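Local coordinates for protein alpha-L-arabinofuranosidase B (Aspergillus kawachii, PDB 6SXT) that hydrolyses terminal non-reducing alpha-L-arabinofuranosyl residues in arabinoxylan, arabinan and related plant polysaccharides, through an N-terminal catalytic domain joined to an arabinose-binding domain, at residues 130-133 against 134-137; 138-141 against 142-145; 172-175 against 176-180; 211-214 against 215-219. One frame throughout, in Å; residues are numbered along the deposited sequence.

Contact 1: residues 130-133 against 134-137; sequences YRNN and EATG
N132 and E134 meet where the chain leaves strand 130-132, and their contact is led by one amide oxygen. N132 carries CG anti to its own backbone N (chi1 -173°), which swings the amide forward along the chain and places OD1 2.8 Å from E134 N. The bond is somewhat bent at hydrogen, 142°, yet the donor lies nearly on the line of the C=O bond. The same N132 OD1 is 3.2 Å from A135 N, but that N-H is turned elsewhere: it gives its hydrogen to a water, which in turn makes only a weak bond to N133 O. At the other end of the amide, ND2 donates to H84 O and to a second water that also lies within hydrogen-bonding distance of E134 O; two such bonds should limit rotation of the amide.

E134 adds aliphatic surface. Its CB is 3.8 Å from N132 OD1, and CB and CG lie against the carbonyl group of N133, whereas the extended chain beyond them carries the carboxylate away from the bend. The side chain of N133 turns the other way, back to the strand. N133 OD1 receives R131 NE at 2.8 Å, the donor tilted 18° from the carbonyl plane, while ND2 donates to S171 OG. R131 reaches G280 O, so R131 is second shell to the catalytic pocket, and N133, by holding NE, supports it from one step further out. An asparagine oxygen accepting from the backbone N two residues on, as N132 does, is the signature of an Asx turn, placed here at the end of a beta strand.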
ATOM      1  N   TYR A 130      -8.182  -5.391   3.273  1.00 15.60           N
ATOM      2  CA  TYR A 130      -9.030  -6.305   2.507  1.00 14.81           C
ATOM      3  C   TYR A 130      -9.165  -7.635   3.248  1.00 14.34           C
ATOM      4  O   TYR A 130      -8.291  -8.037   4.036  1.00 16.18           O
ATOM      5  CB  TYR A 130      -8.447  -6.569   1.111  1.00 15.63           C
ATOM      6  CG  TYR A 130      -8.363  -5.350   0.226  1.00 14.49           C
ATOM      7  CD1 TYR A 130      -7.288  -4.488   0.291  1.00 15.66           C
ATOM      8  CD2 TYR A 130      -9.368  -5.036  -0.674  1.00 15.10           C
ATOM      9  CE1 TYR A 130      -7.225  -3.345  -0.472  1.00 14.83           C
ATOM     10  CE2 TYR A 130      -9.322  -3.899  -1.485  1.00 15.76           C
ATOM     11  CZ  TYR A 130      -8.233  -3.047  -1.371  1.00 15.23           C
ATOM     12  OH  TYR A 130      -8.157  -1.903  -2.122  1.00 15.66           O
ATOM     13  N   ARG A 131     -10.247  -8.349   2.933  1.00 15.16           N
ATOM     14  CA  ARG A 131     -10.552  -9.609   3.649  1.00 16.25           C
ATOM     15  C   ARG A 131     -11.502 -10.465   2.870  1.00 16.45           C
ATOM     16  O   ARG A 131     -12.287  -9.923   2.044  1.00 16.07           O
ATOM     17  CB  ARG A 131     -11.147  -9.260   5.021  1.00 17.33           C
ATOM     18  CG  ARG A 131     -11.214 -10.380   6.019  1.00 18.37           C
ATOM     19  CD  ARG A 131     -11.432  -9.854   7.452  1.00 18.21           C
ATOM     20  NE  ARG A 131     -11.091 -10.881   8.383  1.00 17.26           N
ATOM     21  CZ  ARG A 131     -10.384 -10.722   9.468  1.00 17.77           C
ATOM     22  NH1 ARG A 131     -10.024  -9.507   9.863  1.00 18.88           N
ATOM     23  NH2 ARG A 131     -10.029 -11.765  10.179  1.00 18.44           N
ATOM     24  N   ASN A 132     -11.481 -11.753   3.189  1.00 17.04           N
ATOM     25  CA  ASN A 132     -12.547 -12.692   2.749  1.00 17.84           C
ATOM     26  C   ASN A 132     -12.764 -13.637   3.927  1.00 17.88           C
ATOM     27  O   ASN A 132     -11.873 -14.420   4.200  1.00 17.97           O
ATOM     28  CB  ASN A 132     -12.231 -13.437   1.476  1.00 17.49           C
ATOM     29  CG  ASN A 132     -13.425 -14.244   0.981  1.00 19.46           C
ATOM     30  OD1 ASN A 132     -14.147 -14.825   1.788  1.00 22.62           O
ATOM     31  ND2 ASN A 132     -13.667 -14.243  -0.308  1.00 17.70           N
ATOM     32  N   ASN A 133     -13.887 -13.475   4.637  1.00 17.62           N
ATOM     33  CA  ASN A 133     -14.232 -14.345   5.781  1.00 18.74           C
ATOM     34  C   ASN A 133     -15.071 -15.554   5.360  1.00 21.49           C
ATOM     35  O   ASN A 133     -15.442 -16.328   6.269  1.00 23.08           O
ATOM     36  CB  ASN A 133     -14.921 -13.529   6.860  1.00 18.88           C
ATOM     37  CG  ASN A 133     -13.958 -12.647   7.616  1.00 20.31           C
ATOM     38  OD1 ASN A 133     -12.779 -12.976   7.756  1.00 19.36           O
ATOM     39  ND2 ASN A 133     -14.440 -11.519   8.134  1.00 20.35           N
ATOM     40  N   GLU A 134     -15.373 -15.709   4.091  1.00 19.71           N
ATOM     41  CA  GLU A 134     -16.156 -16.865   3.575  1.00 21.86           C
ATOM     42  C   GLU A 134     -15.341 -17.674   2.565  1.00 21.28           C
ATOM     43  O   GLU A 134     -15.813 -17.946   1.461  1.00 24.12           O
ATOM     44  CB  GLU A 134     -17.454 -16.322   2.985  1.00 25.61           C
ATOM     45  CG  GLU A 134     -18.291 -15.603   4.037  1.00 33.58           C
ATOM     46  CD  GLU A 134     -19.586 -14.962   3.542  1.00 51.13           C
ATOM     47  OE1 GLU A 134     -19.858 -15.009   2.322  1.00 59.61           O
ATOM     48  OE2 GLU A 134     -20.321 -14.410   4.384  1.00 70.75           O
ATOM     49  N   ALA A 135     -14.069 -17.873   2.855  1.00 21.81           N
ATOM     50  CA  ALA A 135     -13.118 -18.475   1.922  1.00 20.91           C
ATOM     51  C   ALA A 135     -13.304 -19.973   1.887  1.00 23.60           C
ATOM     52  O   ALA A 135     -13.718 -20.559   2.917  1.00 28.72           O
ATOM     53  CB  ALA A 135     -11.695 -18.131   2.325  1.00 23.01           C
ATOM     54  N   THR A 136     -13.083 -20.554   0.744  1.00 20.70           N
ATOM     55  CA  THR A 136     -13.189 -22.022   0.626  1.00 23.71           C
ATOM     56  C   THR A 136     -11.898 -22.585   0.077  1.00 24.68           C
ATOM     57  O   THR A 136     -11.166 -21.943  -0.700  1.00 22.82           O
ATOM     58  CB  THR A 136     -14.486 -22.361  -0.104  1.00 32.20           C
ATOM     59  OG1 THR A 136     -14.322 -21.801  -1.380  1.00 31.40           O
ATOM     60  CG2 THR A 136     -15.718 -21.743   0.516  1.00 35.89           C
ATOM     61  N   GLY A 137     -11.583 -23.784   0.550  1.00 21.31           N
ATOM     62  CA  GLY A 137     -10.366 -24.473   0.133  1.00 20.22           C
ATOM     63  C   GLY A 137      -9.139 -24.145   0.958  1.00 20.39           C
ATOM     64  O   GLY A 137      -8.132 -24.831   0.790  1.00 21.24           O
TER
HETATM   65  O   HOH W   1     -16.095 -15.992  -0.784  1.00 33.04           O
HETATM   66  O   HOH W   2     -13.325 -18.183   5.585  1.00 34.08           O

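Contact 2: residues 138-141 against 142-145; sequences TATG and DEAE
E143 runs its side chain alongside that of T140, the two pointing the same way, and E143 OE1 takes the backbone N-H of T140, with T140 N 3.0 Å away. CG is anti to the carbonyl carbon (chi1 -69°) and the chain is extended beyond it, which lays CG and CD against T140 O and carries OE1 to T140 N. The bond is almost straight at hydrogen, 172°, although the donor comes from above the carboxylate plane, 51° out of it. E143 OE1 also accepts a short 2.6 Å bond from a water, which donates to T138 O and accepts from T140 OG1 as well.

The return bond runs between backbones: E143 N donates to T140 O at 3.0 Å, closing a type II' beta turn whose second position is G141, where the positive phi favours glycine. The turn reverses the chain in the connection between strand 130-132 and strand 145-152 of the catalytic domain.

Just before the turn, A139 points its CB toward the returning chain, where A139 CB touches E143 CB at 3.9 Å and E145 CB at 3.8 Å. A139 N is satisfied by a second water, which donates to E145 OE1, an oxygen that also accepts from N166 ND2. E145 OE2 stands so close to E180 OE1 that the two carboxylates probably share a proton. D142 OD1 accepts from M268 N, and K270 NZ donates to the carbonyls of both G141 and E143.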
ATOM      1  N   THR A 138      -9.160 -23.083   1.738  1.00 20.08           N
ATOM      2  CA  THR A 138      -8.016 -22.671   2.570  1.00 19.51           C
ATOM      3  C   THR A 138      -7.868 -23.682   3.693  1.00 19.79           C
ATOM      4  O   THR A 138      -8.877 -24.301   4.168  1.00 19.74           O
ATOM      5  CB  THR A 138      -8.197 -21.258   3.112  1.00 20.11           C
ATOM      6  OG1 THR A 138      -9.553 -21.194   3.563  1.00 19.72           O
ATOM      7  CG2 THR A 138      -7.938 -20.193   2.066  1.00 20.04           C
ATOM      8  N   ALA A 139      -6.636 -23.809   4.162  1.00 19.68           N
ATOM      9  CA  ALA A 139      -6.339 -24.735   5.277  1.00 19.88           C
ATOM     10  C   ALA A 139      -7.017 -24.264   6.564  1.00 19.29           C
ATOM     11  O   ALA A 139      -7.047 -23.051   6.915  1.00 19.01           O
ATOM     12  CB  ALA A 139      -4.843 -24.864   5.429  1.00 20.54           C
ATOM     13  N   THR A 140      -7.511 -25.247   7.334  1.00 19.33           N
ATOM     14  CA  THR A 140      -8.074 -24.985   8.667  1.00 18.96           C
ATOM     15  C   THR A 140      -7.433 -25.937   9.673  1.00 19.18           C
ATOM     16  O   THR A 140      -6.764 -26.910   9.248  1.00 20.98           O
ATOM     17  CB  THR A 140      -9.610 -25.073   8.672  1.00 21.74           C
ATOM     18  OG1 THR A 140      -9.942 -26.408   8.309  1.00 22.63           O
ATOM     19  CG2 THR A 140     -10.232 -24.037   7.753  1.00 21.94           C
ATOM     20  N   GLY A 141      -7.574 -25.614  10.949  1.00 21.20           N
ATOM     21  CA  GLY A 141      -7.005 -26.465  11.999  1.00 21.26           C
ATOM     22  C   GLY A 141      -5.500 -26.591  11.813  1.00 20.33           C
ATOM     23  O   GLY A 141      -4.840 -25.537  11.698  1.00 20.19           O
ATOM     24  N   ASP A 142      -4.976 -27.804  11.822  1.00 19.77           N
ATOM     25  CA  ASP A 142      -3.511 -28.036  11.731  1.00 21.15           C
ATOM     26  C   ASP A 142      -3.135 -28.409  10.306  1.00 19.99           C
ATOM     27  O   ASP A 142      -2.061 -28.962  10.080  1.00 21.30           O
ATOM     28  CB  ASP A 142      -3.110 -29.118  12.762  1.00 23.14           C
ATOM     29  CG  ASP A 142      -1.650 -29.015  13.187  1.00 23.73           C
ATOM     30  OD1 ASP A 142      -1.152 -27.847  13.344  1.00 22.49           O
ATOM     31  OD2 ASP A 142      -1.067 -30.101  13.398  1.00 24.65           O
ATOM     32  N   GLU A 143      -4.028 -28.218   9.331  1.00 21.01           N
ATOM     33  CA  GLU A 143      -3.751 -28.615   7.935  1.00 21.18           C
ATOM     34  C   GLU A 143      -2.591 -27.779   7.367  1.00 18.97           C
ATOM     35  O   GLU A 143      -2.482 -26.582   7.702  1.00 20.50           O
ATOM     36  CB  GLU A 143      -4.953 -28.434   7.024  1.00 21.01           C
ATOM     37  CG  GLU A 143      -6.089 -29.413   7.340  1.00 24.05           C
ATOM     38  CD  GLU A 143      -7.394 -29.035   6.687  1.00 27.62           C
ATOM     39  OE1 GLU A 143      -7.508 -27.952   6.043  1.00 24.08           O
ATOM     40  OE2 GLU A 143      -8.323 -29.860   6.802  1.00 29.35           O
ATOM     41  N   ALA A 144      -1.858 -28.406   6.459  1.00 19.83           N
ATOM     42  CA  ALA A 144      -0.701 -27.774   5.828  1.00 19.13           C
ATOM     43  C   ALA A 144      -1.161 -26.725   4.815  1.00 19.99           C
ATOM     44  O   ALA A 144      -2.097 -26.930   4.054  1.00 19.86           O
ATOM     45  CB  ALA A 144       0.170 -28.786   5.192  1.00 21.54           C
ATOM     46  N   GLU A 145      -0.332 -25.695   4.728  1.00 17.50           N
ATOM     47  CA  GLU A 145      -0.490 -24.667   3.674  1.00 17.91           C
ATOM     48  C   GLU A 145       0.856 -24.011   3.384  1.00 17.97           C
ATOM     49  O   GLU A 145       1.745 -23.989   4.213  1.00 17.97           O
ATOM     50  CB  GLU A 145      -1.490 -23.581   4.095  1.00 17.22           C
ATOM     51  CG  GLU A 145      -1.081 -22.759   5.289  1.00 16.90           C
ATOM     52  CD  GLU A 145      -2.042 -21.685   5.729  1.00 16.60           C
ATOM     53  OE1 GLU A 145      -3.062 -21.485   5.016  1.00 17.96           O
ATOM     54  OE2 GLU A 145      -1.840 -21.091   6.798  1.00 17.50           O
TER
HETATM   55  O   HOH W   3      -9.820 -26.950   5.423  1.00 40.56           O
HETATM   56  O   HOH W   4      -4.526 -22.411   2.740  1.00 19.22           O

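Contact 3: residues 172-175 against 176-180; sequences TDTG and AGHME. With LXE ([(1~{S},2~{S},3~{S},4~{S})-2-(hydroxymethyl)-3,4-bis(oxidanyl)cyclopentyl]azanium), chain G.
H178 returns its side chain onto T174 and G175, so that T174 OG1, T174 O and G175 O are met in turn along it. H178 CB sits in the angle of two oxygens, 3.2 Å from both G175 O and T174 OG1. CG stands anti to the carbonyl carbon (chi1 -70°), which brings the imidazole back across the T174 side chain at about a right angle and sets H178 CG 3.3 Å from T174 OG1. ND1 is bonded to E271 OE2, a carboxylate oxygen that also bonds T174 OG1; one acidic group therefore ties the two side chains together. On the other flank of the ring, H178 CD2 is 3.2 Å from G175 O, which lies at the edge near the ring plane. T174 O is over a face, displaced toward the rim: it is the nearest partner of CE1, and it lies 3.4 Å from H178 NE2 at an angle wrong for a hydrogen bond. T174 CB completes a CH-pi contact with the ring.

The backbone beneath is a type II beta turn from G175 to H178, closed by H178 N donating to G175 O at 3.1 Å, with G177 at the third position. An Asx turn precedes it, D173 OD1 accepting from G175 N at 2.9 Å. The Asx turn and the residue after the beta turn contribute D173 and M179 to the active-site pocket. D173 OD2 accepts from N206 ND2 and approaches C1' of the bound cyclopentyl inhibitor. M179 SD, anti to CA, lies 3.1 Å from LXE O2', and the bend at chi3 turns CE toward O3'.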
ATOM      1  N   THR A 172     -12.074 -11.259  14.761  1.00 21.69           N
ATOM      2  CA  THR A 172     -11.686 -11.026  16.169  1.00 21.72           C
ATOM      3  C   THR A 172     -10.586 -11.990  16.592  1.00 20.53           C
ATOM      4  O   THR A 172     -10.325 -12.995  15.905  1.00 21.74           O
ATOM      5  CB  THR A 172     -12.899 -11.190  17.130  1.00 21.87           C
ATOM      6  OG1 THR A 172     -13.237 -12.571  17.221  1.00 24.01           O
ATOM      7  CG2 THR A 172     -14.083 -10.364  16.674  1.00 23.84           C
ATOM      8  N   ASP A 173      -9.913 -11.637  17.690  1.00 21.90           N
ATOM      9  CA  ASP A 173      -8.836 -12.470  18.280  1.00 21.77           C
ATOM     10  C   ASP A 173      -9.471 -13.658  18.996  1.00 23.25           C
ATOM     11  O   ASP A 173      -9.990 -13.456  20.107  1.00 24.73           O
ATOM     12  CB  ASP A 173      -7.977 -11.615  19.194  1.00 23.63           C
ATOM     13  CG  ASP A 173      -6.789 -12.331  19.797  1.00 27.08           C
ATOM     14  OD1 ASP A 173      -6.756 -13.584  19.760  1.00 28.01           O
ATOM     15  OD2 ASP A 173      -5.947 -11.607  20.381  1.00 30.01           O
ATOM     16  N   THR A 174      -9.405 -14.828  18.410  1.00 21.84           N
ATOM     17  CA  THR A 174      -9.893 -16.099  18.976  1.00 21.99           C
ATOM     18  C   THR A 174      -8.755 -16.924  19.561  1.00 23.95           C
ATOM     19  O   THR A 174      -9.002 -18.094  19.894  1.00 27.09           O
ATOM     20  CB  THR A 174     -10.721 -16.835  17.933  1.00 25.37           C
ATOM     21  OG1 THR A 174      -9.875 -17.042  16.788  1.00 24.35           O
ATOM     22  CG2 THR A 174     -11.944 -16.037  17.556  1.00 26.38           C
ATOM     23  N   GLY A 175      -7.556 -16.363  19.640  1.00 23.62           N
ATOM     24  CA  GLY A 175      -6.464 -16.969  20.397  1.00 23.83           C
ATOM     25  C   GLY A 175      -5.244 -17.376  19.615  1.00 25.63           C
ATOM     26  O   GLY A 175      -5.292 -17.489  18.362  1.00 23.06           O
ATOM     27  N   ALA A 176      -4.213 -17.739  20.353  1.00 24.31           N
ATOM     28  CA  ALA A 176      -2.963 -18.290  19.789  1.00 23.84           C
ATOM     29  C   ALA A 176      -3.299 -19.419  18.829  1.00 25.53           C
ATOM     30  O   ALA A 176      -4.092 -20.353  19.157  1.00 24.37           O
ATOM     31  CB  ALA A 176      -2.055 -18.769  20.909  1.00 23.86           C
ATOM     32  N   GLY A 177      -2.661 -19.430  17.649  1.00 20.19           N
ATOM     33  CA  GLY A 177      -2.834 -20.495  16.672  1.00 20.39           C
ATOM     34  C   GLY A 177      -3.995 -20.316  15.712  1.00 18.04           C
ATOM     35  O   GLY A 177      -4.168 -21.204  14.871  1.00 19.54           O
ATOM     36  N   HIS A 178      -4.760 -19.244  15.853  1.00 18.64           N
ATOM     37  CA  HIS A 178      -5.941 -18.971  15.009  1.00 19.97           C
ATOM     38  C   HIS A 178      -5.572 -18.044  13.839  1.00 21.24           C
ATOM     39  O   HIS A 178      -6.462 -17.476  13.201  1.00 19.68           O
ATOM     40  CB  HIS A 178      -7.096 -18.395  15.838  1.00 22.23           C
ATOM     41  CG  HIS A 178      -7.678 -19.451  16.745  1.00 23.21           C
ATOM     42  ND1 HIS A 178      -8.920 -20.021  16.502  1.00 24.53           N
ATOM     43  CD2 HIS A 178      -7.196 -20.052  17.867  1.00 24.60           C
ATOM     44  CE1 HIS A 178      -9.182 -20.940  17.437  1.00 24.67           C
ATOM     45  NE2 HIS A 178      -8.179 -20.943  18.314  1.00 24.07           N
ATOM     46  N   MET A 179      -4.289 -17.966  13.546  1.00 20.95           N
ATOM     47  CA  MET A 179      -3.787 -17.207  12.374  1.00 20.48           C
ATOM     48  C   MET A 179      -2.530 -17.900  11.878  1.00 18.49           C
ATOM     49  O   MET A 179      -1.776 -18.524  12.646  1.00 18.12           O
ATOM     50  CB  MET A 179      -3.402 -15.776  12.753  1.00 20.46           C
ATOM     51  CG  MET A 179      -4.585 -14.856  12.760  1.00 30.04           C
ATOM     52  SD  MET A 179      -4.153 -13.202  13.285  1.00 32.25           S
ATOM     53  CE  MET A 179      -3.263 -12.728  11.799  1.00 31.64           C
ATOM     54  N   GLU A 180      -2.274 -17.757  10.589  1.00 16.79           N
ATOM     55  CA  GLU A 180      -0.940 -18.034  10.026  1.00 15.51           C
ATOM     56  C   GLU A 180      -0.790 -17.162   8.774  1.00 16.54           C
ATOM     57  O   GLU A 180      -1.380 -17.513   7.704  1.00 15.95           O
ATOM     58  CB  GLU A 180      -0.841 -19.488   9.661  1.00 17.10           C
ATOM     59  CG  GLU A 180       0.554 -19.902   9.194  1.00 16.98           C
ATOM     60  CD  GLU A 180       0.664 -21.398   9.020  1.00 18.81           C
ATOM     61  OE1 GLU A 180       0.036 -21.966   8.116  1.00 19.45           O
ATOM     62  OE2 GLU A 180       1.408 -22.011   9.861  1.00 20.92           O
TER
HETATM   63  C1' LXE G 507      -4.168 -10.705  17.138  1.00 20.18           C
HETATM   64  C2' LXE G 507      -4.258 -10.144  15.717  1.00 24.70           C
HETATM   65  O2' LXE G 507      -5.189 -10.823  14.955  1.00 26.03           O
HETATM   66  C3' LXE G 507      -2.875 -10.333  15.266  1.00 22.96           C
HETATM   67  O3' LXE G 507      -2.692  -9.631  13.967  1.00 24.15           O
HETATM   68  C4' LXE G 507      -2.112  -9.628  16.367  1.00 23.56           C
HETATM   69  C5' LXE G 507      -0.675 -10.101  16.490  1.00 21.17           C
HETATM   70  O5' LXE G 507      -0.526 -11.498  16.616  1.00 22.55           O
HETATM   71  C6' LXE G 507      -2.973  -9.944  17.654  1.00 24.41           C
HETATM   72  N1' LXE G 507      -3.345  -8.617  18.224  1.00 29.34           N

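Contact 4: residues 211-214 against 215-219; sequences GADE and GYNSG. With EDO (1,2-ethanediol), chain P.
N217 OD1 is gripped by two donors: a water at 2.6 Å, and the backbone N-H of D213, with D213 N 3.2 Å away. The D213 bond is straight, 165° at hydrogen, and arrives in the carbonyl plane on a lone pair. The water also accepts from A212 N, so that it bridges the amide to a neighbouring N-H whose direct line to OD1 is poorly angled. The amide's other end answers in kind. N217 ND2 donates to D213 O at 2.9 Å, with that acceptor in the amide plane, and ND2 also hydrogen-bonds S210 OG. With CG anti to the carbonyl carbon (chi1 -67°), the side chain reaches back across the loop, and the amide acts on D213 much as a peptide group would, offering one acceptor and one donor.

This side-chain to main-chain clasp closes a surface loop between strand 208-209, an outermost strand of a four-stranded sheet, and strand 227-235 of the large catalytic sheet. At its bend is G215, with a phi of 72° that favours glycine. The amide also rests on G211, with N217 CG 3.6 Å from G211 CA. D213 and N217 also touch through D213 CB and N217 OD1, 3.7 Å apart. E214 turns the other way: its extended chain carries OE2 to N207 ND2, probably helping to position N207, a substrate-binding residue, from the second shell, while its backbone N donates to Y262 OH.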
ATOM      1  N   GLY A 211      11.080 -16.583  14.321  1.00 21.57           N
ATOM      2  CA  GLY A 211      11.642 -17.939  14.396  1.00 22.05           C
ATOM      3  C   GLY A 211      11.041 -18.684  15.580  1.00 26.98           C
ATOM      4  O   GLY A 211      10.012 -18.251  16.078  1.00 22.75           O
ATOM      5  N   ALA A 212      11.728 -19.728  16.041  1.00 27.59           N
ATOM      6  CA  ALA A 212      11.225 -20.615  17.116  1.00 29.24           C
ATOM      7  C   ALA A 212      10.968 -19.851  18.416  1.00 30.06           C
ATOM      8  O   ALA A 212      10.061 -20.264  19.189  1.00 30.71           O
ATOM      9  CB  ALA A 212      12.228 -21.744  17.331  1.00 30.21           C
ATOM     10  N   ASP A 213      11.755 -18.840  18.758  1.00 28.43           N
ATOM     11  CA  ASP A 213      11.692 -18.188  20.070  1.00 28.06           C
ATOM     12  C   ASP A 213      10.762 -16.981  20.025  1.00 30.20           C
ATOM     13  O   ASP A 213      10.687 -16.278  18.991  1.00 28.07           O
ATOM     14  CB  ASP A 213      13.090 -17.823  20.597  1.00 33.47           C
ATOM     15  CG  ASP A 213      13.968 -19.035  20.876  1.00 34.63           C
ATOM     16  OD1 ASP A 213      13.412 -20.101  21.175  1.00 38.74           O
ATOM     17  OD2 ASP A 213      15.204 -18.937  20.741  1.00 32.47           O
ATOM     18  N   GLU A 214      10.022 -16.716  21.101  1.00 27.10           N
ATOM     19  CA  GLU A 214       9.374 -15.405  21.262  1.00 24.96           C
ATOM     20  C   GLU A 214      10.451 -14.324  21.238  1.00 32.20           C
ATOM     21  O   GLU A 214      11.633 -14.634  21.649  1.00 29.96           O
ATOM     22  CB  GLU A 214       8.520 -15.222  22.521  1.00 30.45           C
ATOM     23  CG  GLU A 214       7.134 -15.852  22.407  1.00 29.12           C
ATOM     24  CD  GLU A 214       6.304 -15.751  23.678  1.00 35.99           C
ATOM     25  OE1 GLU A 214       6.902 -15.519  24.748  1.00 36.96           O
ATOM     26  OE2 GLU A 214       5.078 -15.869  23.610  1.00 33.02           O
ATOM     27  N   GLY A 215      10.116 -13.154  20.693  1.00 25.49           N
ATOM     28  CA  GLY A 215      11.051 -12.007  20.600  1.00 30.39           C
ATOM     29  C   GLY A 215      12.158 -12.198  19.558  1.00 34.23           C
ATOM     30  O   GLY A 215      11.875 -12.518  18.408  1.00 25.93           O
ATOM     31  N   TYR A 216      13.432 -11.998  19.924  1.00 30.57           N
ATOM     32  CA  TYR A 216      14.583 -11.995  18.985  1.00 28.01           C
ATOM     33  C   TYR A 216      14.901 -13.379  18.450  1.00 31.63           C
ATOM     34  O   TYR A 216      15.035 -14.349  19.207  1.00 29.21           O
ATOM     35  CB  TYR A 216      15.789 -11.389  19.721  1.00 32.90           C
ATOM     36  CG  TYR A 216      17.047 -11.296  18.904  1.00 35.64           C
ATOM     37  CD1 TYR A 216      17.114 -10.439  17.823  1.00 36.73           C
ATOM     38  CD2 TYR A 216      18.155 -12.092  19.182  1.00 37.28           C
ATOM     39  CE1 TYR A 216      18.287 -10.314  17.092  1.00 40.97           C
ATOM     40  CE2 TYR A 216      19.324 -11.995  18.436  1.00 33.67           C
ATOM     41  CZ  TYR A 216      19.396 -11.085  17.406  1.00 38.83           C
ATOM     42  OH  TYR A 216      20.546 -11.057  16.672  1.00 41.56           O
ATOM     43  N   ASN A 217      15.140 -13.471  17.144  1.00 22.09           N
ATOM     44  CA  ASN A 217      15.743 -14.628  16.472  1.00 26.00           C
ATOM     45  C   ASN A 217      16.790 -14.073  15.518  1.00 28.42           C
ATOM     46  O   ASN A 217      16.441 -13.192  14.673  1.00 26.29           O
ATOM     47  CB  ASN A 217      14.728 -15.496  15.766  1.00 25.71           C
ATOM     48  CG  ASN A 217      13.794 -16.201  16.726  1.00 31.27           C
ATOM     49  OD1 ASN A 217      14.068 -17.385  17.033  1.00 29.25           O
ATOM     50  ND2 ASN A 217      12.681 -15.531  17.070  1.00 25.20           N
ATOM     51  N   SER A 218      18.044 -14.486  15.730  1.00 27.03           N
ATOM     52  CA  SER A 218      19.213 -13.882  15.041  1.00 28.45           C
ATOM     53  C   SER A 218      19.159 -14.205  13.561  1.00 28.91           C
ATOM     54  O   SER A 218      19.866 -13.546  12.782  1.00 29.17           O
ATOM     55  CB  SER A 218      20.529 -14.376  15.720  1.00 23.50           C
ATOM     56  OG  SER A 218      20.685 -15.805  15.480  1.00 27.56           O
ATOM     57  N   GLY A 219      18.511 -15.302  13.180  1.00 25.08           N
ATOM     58  CA  GLY A 219      18.601 -15.791  11.813  1.00 23.50           C
ATOM     59  C   GLY A 219      17.605 -15.087  10.889  1.00 21.27           C
ATOM     60  O   GLY A 219      17.581 -15.513   9.723  1.00 25.01           O
TER
HETATM   61  C1  EDO P 516      17.166 -18.014  13.770  1.00 38.45           C
HETATM   62  O1  EDO P 516      17.720 -17.328  14.904  1.00 37.53           O
HETATM   63  C2  EDO P 516      15.683 -18.283  13.647  1.00 38.47           C
HETATM   64  O2  EDO P 516      14.823 -17.580  12.630  1.00 25.28           O
HETATM   65  O   HOH W   5      14.758 -19.301  15.416  1.00 24.90           O
HETATM   66  O   HOH W   6       9.783 -14.153  17.388  1.00 21.57           O
HETATM   67  O   HOH W   7      16.582 -16.842  19.797  1.00 33.94           O
HETATM   68  O   HOH W   8      14.502 -14.901  21.824  1.00 36.63           O

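Overall arrangement
From the N terminus, the four contacts follow in series within the catalytic domain; each is a local bend, and none nests in or crosses another. Contact 1 closes the turn at the end of strand 130-132, and contact 2 begins where it ends, reversing the chain before strand 145-152. Contact 3 closes the loop from strand 166-167 to strand 180-185, and touches contact 2 where E145 meets E180, at the starts of strands 145-152 and 180-185. Contact 4 lies farther on, after strand 208-209, with its nearest atoms about 8 Å from contact 3. Contact 3 lines the inhibitor pocket directly, whereas contacts 1 and 4 bond its residues G280 and N207 from the second shell.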